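Local coordinates for cobalamin biosynthesis protein CobN (Mycobacterium tuberculosis, PDB 7C6O) that forms the large, catalytic subunit of cobaltochelatase, the enzyme that inserts cobalt into the corrin ring during cobalamin biosynthesis, at residues T190-Y195 against D245-T250; I281-G286 against D318-T323. All coordinates share one frame; numbering follows the deposited sequence.

Contact 1: T190-Y195 against D245-T250; sequences TIAVLY and DAMVVT
Thr190-Tyr195 and Asp245-Thr250 pair as neighbouring parallel strands at the buried centre of a mixed beta sheet, with Ile191 level with Ala246 and Leu194 level with Val249. Backbone bonds alternate along the pair, from Ala192 N to Ala246 O, back from Val248 N to Ala192 O (2.8 Å) and on from Leu194 N to Val248 O. Each end is closed by a polar side chain. At the start, the Asp245 carboxylate reaches back to Thr190, and its OD2 takes the Thr190 N-H at 2.8 Å through the anti lone pair, while Asp245 N donates to Thr190 O at 2.7 Å; the two residues thus grip each other twice. At the far end Leu194 O accepts two bonds from one residue, from Thr250 N nearly in line with the carbonyl and from Thr250 OG1 (2.8 Å) on a lone pair. Thr250 OG1 sits between its own N and carbonyl carbon (chi1 66°), which brings it alongside that oxygen. On one face Ile191 CD1 rests on Ala246 CB at 3.8 Å and its CG2 meets Val248 CG2, beneath helices 206-217 and 343-361. On the other, Met247, bent at chi3 (59°), lays its CE against Leu194 CD2 at 3.7 Å. Two parallel strands joined through helices and strand 221-227, with aliphatic side chains on both faces, are characteristic of the parallel core of an alpha/beta fold.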
loop_
_atom_site.group_PDB
_atom_site.type_symbol
_atom_site.label_atom_id
_atom_site.label_comp_id
_atom_site.label_asym_id
_atom_site.label_seq_id
_atom_site.Cartn_x
_atom_site.Cartn_y
_atom_site.Cartn_z
ATOM N N THR A 190 14.745 -5.909 27.735
ATOM C CA THR A 190 15.369 -7.078 27.127
ATOM C C THR A 190 14.879 -7.212 25.690
ATOM O O THR A 190 13.674 -7.350 25.450
ATOM C CB THR A 190 15.049 -8.337 27.929
ATOM O OG1 THR A 190 15.627 -8.224 29.234
ATOM C CG2 THR A 190 15.610 -9.568 27.237
ATOM N N ILE A 191 15.809 -7.172 24.741
ATOM C CA ILE A 191 15.497 -7.214 23.317
ATOM C C ILE A 191 16.001 -8.542 22.770
ATOM O O ILE A 191 17.214 -8.764 22.675
ATOM C CB ILE A 191 16.120 -6.033 22.560
ATOM C CG1 ILE A 191 15.733 -4.707 23.219
ATOM C CG2 ILE A 191 15.703 -6.059 21.095
ATOM C CD1 ILE A 191 14.239 -4.471 23.309
ATOM N N ALA A 192 15.078 -9.428 22.411
ATOM C CA ALA A 192 15.470 -10.681 21.784
ATOM C C ALA A 192 15.868 -10.440 20.333
ATOM O O ALA A 192 15.290 -9.592 19.649
ATOM C CB ALA A 192 14.329 -11.695 21.858
ATOM N N VAL A 193 16.877 -11.176 19.872
ATOM C CA VAL A 193 17.306 -11.154 18.475
ATOM C C VAL A 193 17.215 -12.580 17.946
ATOM O O VAL A 193 17.980 -13.457 18.369
ATOM C CB VAL A 193 18.724 -10.592 18.311
ATOM C CG1 VAL A 193 19.117 -10.561 16.837
ATOM C CG2 VAL A 193 18.809 -9.200 18.916
ATOM N N LEU A 194 16.289 -12.813 17.017
ATOM C CA LEU A 194 16.018 -14.146 16.489
ATOM C C LEU A 194 16.692 -14.305 15.131
ATOM O O LEU A 194 16.408 -13.544 14.199
ATOM C CB LEU A 194 14.514 -14.391 16.366
ATOM C CG LEU A 194 13.759 -14.951 17.576
ATOM C CD1 LEU A 194 14.147 -16.401 17.835
ATOM C CD2 LEU A 194 13.989 -14.099 18.818
ATOM N N TYR A 195 17.576 -15.296 15.018
ATOM C CA TYR A 195 18.270 -15.564 13.767
ATOM C C TYR A 195 18.268 -17.063 13.491
ATOM O O TYR A 195 17.877 -17.874 14.332
ATOM C CB TYR A 195 19.702 -15.004 13.783
ATOM C CG TYR A 195 20.638 -15.635 14.791
ATOM C CD1 TYR A 195 20.558 -15.315 16.140
ATOM C CD2 TYR A 195 21.626 -16.528 14.386
ATOM C CE1 TYR A 195 21.421 -15.880 17.063
ATOM C CE2 TYR A 195 22.495 -17.098 15.301
ATOM C CZ TYR A 195 22.389 -16.770 16.638
ATOM O OH TYR A 195 23.251 -17.333 17.556
ATOM N N ASP A 245 11.157 -8.092 26.224
ATOM C CA ASP A 245 10.242 -6.965 26.112
ATOM C C ASP A 245 9.948 -6.593 24.665
ATOM O O ASP A 245 8.959 -5.900 24.403
ATOM C CB ASP A 245 10.817 -5.756 26.852
ATOM C CG ASP A 245 11.032 -6.037 28.322
ATOM O OD1 ASP A 245 10.045 -6.386 29.004
ATOM O OD2 ASP A 245 12.186 -5.934 28.792
ATOM N N ALA A 246 10.782 -7.040 23.731
ATOM C CA ALA A 246 10.549 -6.862 22.306
ATOM C C ALA A 246 11.452 -7.839 21.567
ATOM O O ALA A 246 12.453 -8.313 22.110
ATOM C CB ALA A 246 10.817 -5.420 21.857
ATOM N N MET A 247 11.084 -8.135 20.322
ATOM C CA MET A 247 11.816 -9.076 19.483
ATOM C C MET A 247 12.204 -8.409 18.173
ATOM O O MET A 247 11.347 -7.839 17.490
ATOM C CB MET A 247 10.982 -10.317 19.160
ATOM C CG MET A 247 10.620 -11.200 20.326
ATOM S SD MET A 247 9.455 -12.467 19.778
ATOM C CE MET A 247 10.426 -13.270 18.504
ATOM N N VAL A 248 13.481 -8.500 17.816
ATOM C CA VAL A 248 13.938 -8.232 16.456
ATOM C C VAL A 248 14.151 -9.577 15.777
ATOM O O VAL A 248 14.954 -10.395 16.240
ATOM C CB VAL A 248 15.226 -7.396 16.438
ATOM C CG1 VAL A 248 15.662 -7.150 15.004
ATOM C CG2 VAL A 248 15.022 -6.076 17.166
ATOM N N VAL A 249 13.434 -9.818 14.683
ATOM C CA VAL A 249 13.480 -11.101 13.994
ATOM C C VAL A 249 14.160 -10.915 12.645
ATOM O O VAL A 249 13.975 -9.892 11.975
ATOM C CB VAL A 249 12.077 -11.721 13.833
ATOM C CG1 VAL A 249 11.456 -11.959 15.199
ATOM C CG2 VAL A 249 11.180 -10.836 12.980
ATOM N N THR A 250 14.970 -11.902 12.264
ATOM C CA THR A 250 15.611 -11.933 10.955
ATOM C C THR A 250 15.221 -13.185 10.182
ATOM O O THR A 250 15.901 -13.558 9.220
ATOM C CB THR A 250 17.134 -11.840 11.093
ATOM O OG1 THR A 250 17.632 -13.012 11.748
ATOM C CG2 THR A 250 17.521 -10.616 11.908
#

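Contact 2: I281-G286 against D318-T323; sequences IPILQG and DGRIIT
Gln285 and Arg320 meet at an angle on one face of the parallel pair formed by strands 283-286 and 321-323, their amide and guanidinium planes only 26° apart. Arg320 NH1 donates to Gln285 OE1 at 2.7 Å, on a lone pair in the carbonyl plane and close to the guanidinium plane. The geometry follows from a straight arginine and a folded glutamine: Arg320 is extended from CG to NE, whereas Gln285 turns at chi2 (84°) and brings its amide to the guanidinium edge. Val251 O, accepting from both Gln285 NE2 and Arg320 NH1, ties the two groups to the loop after strand 246-249. Asp318 OD2 lies 3.4 Å from Arg320 NH2, well off the guanidinium plane, so that pair is a matter of charge alone. Nearer the backbone, Ile283 CG2 packs on Arg320 CG at 3.8 Å. Across the sheet, the Leu284 and Ile321 side chains project alongside one another, CG to CB at 4.0 Å, while those of Leu284 and Thr323 cross at about a right angle, CD2 touching CG2. Thr323 OG1 donates to Gln285 O at 2.7 Å from above the carbonyl plane, adding to the longer bond from Thr323 N. Water 1 bridges Ile283 N and Gly319 O where the strands begin. A polar pair tied to a neighbouring loop, with an aliphatic face under helix 343-361 opposite, fits the parallel core of an alpha/beta domain.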
loop_
_atom_site.group_PDB
_atom_site.type_symbol
_atom_site.label_atom_id
_atom_site.label_comp_id
_atom_site.label_asym_id
_atom_site.label_seq_id
_atom_site.Cartn_x
_atom_site.Cartn_y
_atom_site.Cartn_z
ATOM N N ILE A 281 4.314 -8.671 22.747
ATOM C CA ILE A 281 5.427 -7.726 22.672
ATOM C C ILE A 281 5.587 -7.295 21.222
ATOM O O ILE A 281 5.127 -7.984 20.298
ATOM C CB ILE A 281 6.739 -8.338 23.217
ATOM C CG1 ILE A 281 7.118 -9.589 22.428
ATOM C CG2 ILE A 281 6.624 -8.640 24.708
ATOM C CD1 ILE A 281 8.424 -10.206 22.883
ATOM N N PRO A 282 6.218 -6.143 20.987
ATOM C CA PRO A 282 6.484 -5.730 19.604
ATOM C C PRO A 282 7.473 -6.671 18.939
ATOM O O PRO A 282 8.476 -7.074 19.535
ATOM C CB PRO A 282 7.068 -4.319 19.757
ATOM C CG PRO A 282 6.621 -3.863 21.104
ATOM C CD PRO A 282 6.594 -5.097 21.951
ATOM N N ILE A 283 7.175 -7.028 17.696
ATOM C CA ILE A 283 8.004 -7.926 16.901
ATOM C C ILE A 283 8.425 -7.155 15.659
ATOM O O ILE A 283 7.587 -6.831 14.808
ATOM C CB ILE A 283 7.260 -9.219 16.535
ATOM C CG1 ILE A 283 6.796 -9.940 17.805
ATOM C CG2 ILE A 283 8.139 -10.122 15.676
ATOM C CD1 ILE A 283 6.016 -11.218 17.547
ATOM N N LEU A 284 9.716 -6.852 15.552
ATOM C CA LEU A 284 10.234 -5.976 14.512
ATOM C C LEU A 284 11.094 -6.778 13.548
ATOM O O LEU A 284 11.967 -7.538 13.976
ATOM C CB LEU A 284 11.052 -4.832 15.117
ATOM C CG LEU A 284 10.346 -3.933 16.137
ATOM C CD1 LEU A 284 10.445 -4.502 17.554
ATOM C CD2 LEU A 284 10.901 -2.520 16.090
ATOM N N GLN A 285 10.848 -6.606 12.251
ATOM C CA GLN A 285 11.661 -7.263 11.235
ATOM C C GLN A 285 12.911 -6.428 10.984
ATOM O O GLN A 285 12.834 -5.329 10.423
ATOM C CB GLN A 285 10.873 -7.458 9.944
ATOM C CG GLN A 285 11.568 -8.375 8.944
ATOM C CD GLN A 285 11.301 -9.843 9.223
ATOM O OE1 GLN A 285 10.218 -10.207 9.673
ATOM N NE2 GLN A 285 12.288 -10.693 8.958
ATOM N N GLY A 286 14.062 -6.939 11.413
ATOM C CA GLY A 286 15.328 -6.343 11.043
ATOM C C GLY A 286 15.794 -6.934 9.732
ATOM O O GLY A 286 16.033 -8.141 9.645
ATOM N N ASP A 318 2.187 -11.438 9.608
ATOM C CA ASP A 318 2.365 -11.754 11.021
ATOM C C ASP A 318 2.095 -10.574 11.946
ATOM O O ASP A 318 2.068 -10.765 13.169
ATOM C CB ASP A 318 3.793 -12.234 11.293
ATOM C CG ASP A 318 4.044 -13.657 10.841
ATOM O OD1 ASP A 318 3.219 -14.223 10.094
ATOM O OD2 ASP A 318 5.089 -14.207 11.247
ATOM N N GLY A 319 1.922 -9.368 11.412
ATOM C CA GLY A 319 1.852 -8.191 12.259
ATOM C C GLY A 319 3.193 -7.655 12.704
ATOM O O GLY A 319 3.262 -6.922 13.696
ATOM N N ARG A 320 4.267 -7.998 12.003
ATOM C CA ARG A 320 5.589 -7.509 12.357
ATOM C C ARG A 320 5.764 -6.056 11.927
ATOM O O ARG A 320 5.183 -5.604 10.936
ATOM C CB ARG A 320 6.670 -8.375 11.709
ATOM C CG ARG A 320 6.705 -9.803 12.224
ATOM C CD ARG A 320 7.730 -10.631 11.467
ATOM N NE ARG A 320 7.723 -12.027 11.896
ATOM C CZ ARG A 320 8.489 -12.978 11.368
ATOM N NH1 ARG A 320 9.334 -12.689 10.387
ATOM N NH2 ARG A 320 8.410 -14.222 11.823
ATOM N N ILE A 321 6.571 -5.326 12.692
ATOM C CA ILE A 321 6.950 -3.960 12.347
ATOM C C ILE A 321 8.136 -4.006 11.394
ATOM O O ILE A 321 9.162 -4.629 11.691
ATOM C CB ILE A 321 7.289 -3.159 13.614
ATOM C CG1 ILE A 321 6.117 -3.185 14.598
ATOM C CG2 ILE A 321 7.676 -1.734 13.264
ATOM C CD1 ILE A 321 6.440 -2.555 15.938
ATOM N N ILE A 322 8.004 -3.345 10.248
ATOM C CA ILE A 322 9.056 -3.326 9.235
ATOM C C ILE A 322 10.030 -2.200 9.566
ATOM O O ILE A 322 9.631 -1.034 9.659
ATOM C CB ILE A 322 8.462 -3.147 7.828
ATOM C CG1 ILE A 322 7.396 -4.214 7.551
ATOM C CG2 ILE A 322 9.559 -3.172 6.774
ATOM C CD1 ILE A 322 7.909 -5.631 7.639
ATOM N N THR A 323 11.301 -2.530 9.739
ATOM C CA THR A 323 12.327 -1.537 10.057
ATOM C C THR A 323 13.262 -1.376 8.855
ATOM O O THR A 323 12.770 -1.090 7.757
ATOM C CB THR A 323 13.040 -1.904 11.355
ATOM O OG1 THR A 323 13.938 -3.003 11.134
ATOM C CG2 THR A 323 12.030 -2.275 12.441
HETATM O O HOH W 1 4.661 -6.265 16.313
#

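In the fold
All of contact 1 precedes contact 2 in the sequence, and their centres are 9 Å apart in one mixed sheet. Strands 246-249 and 283-289 are neighbours there, so the order 190-196, 246-249, 283-289, 321-331 runs parallel across its middle. The seam between the contacts is made by probable backbone hydrogen bonds from Leu284 N to Met247 O and from Val249 N to Leu284 O, while Val249 CG2 packs on the amide of Gln285. Helix 343-361 packs on one face of both pairs; the four strands, adjacent in the sheet, belong to one alpha/beta unit of this large chelatase subunit.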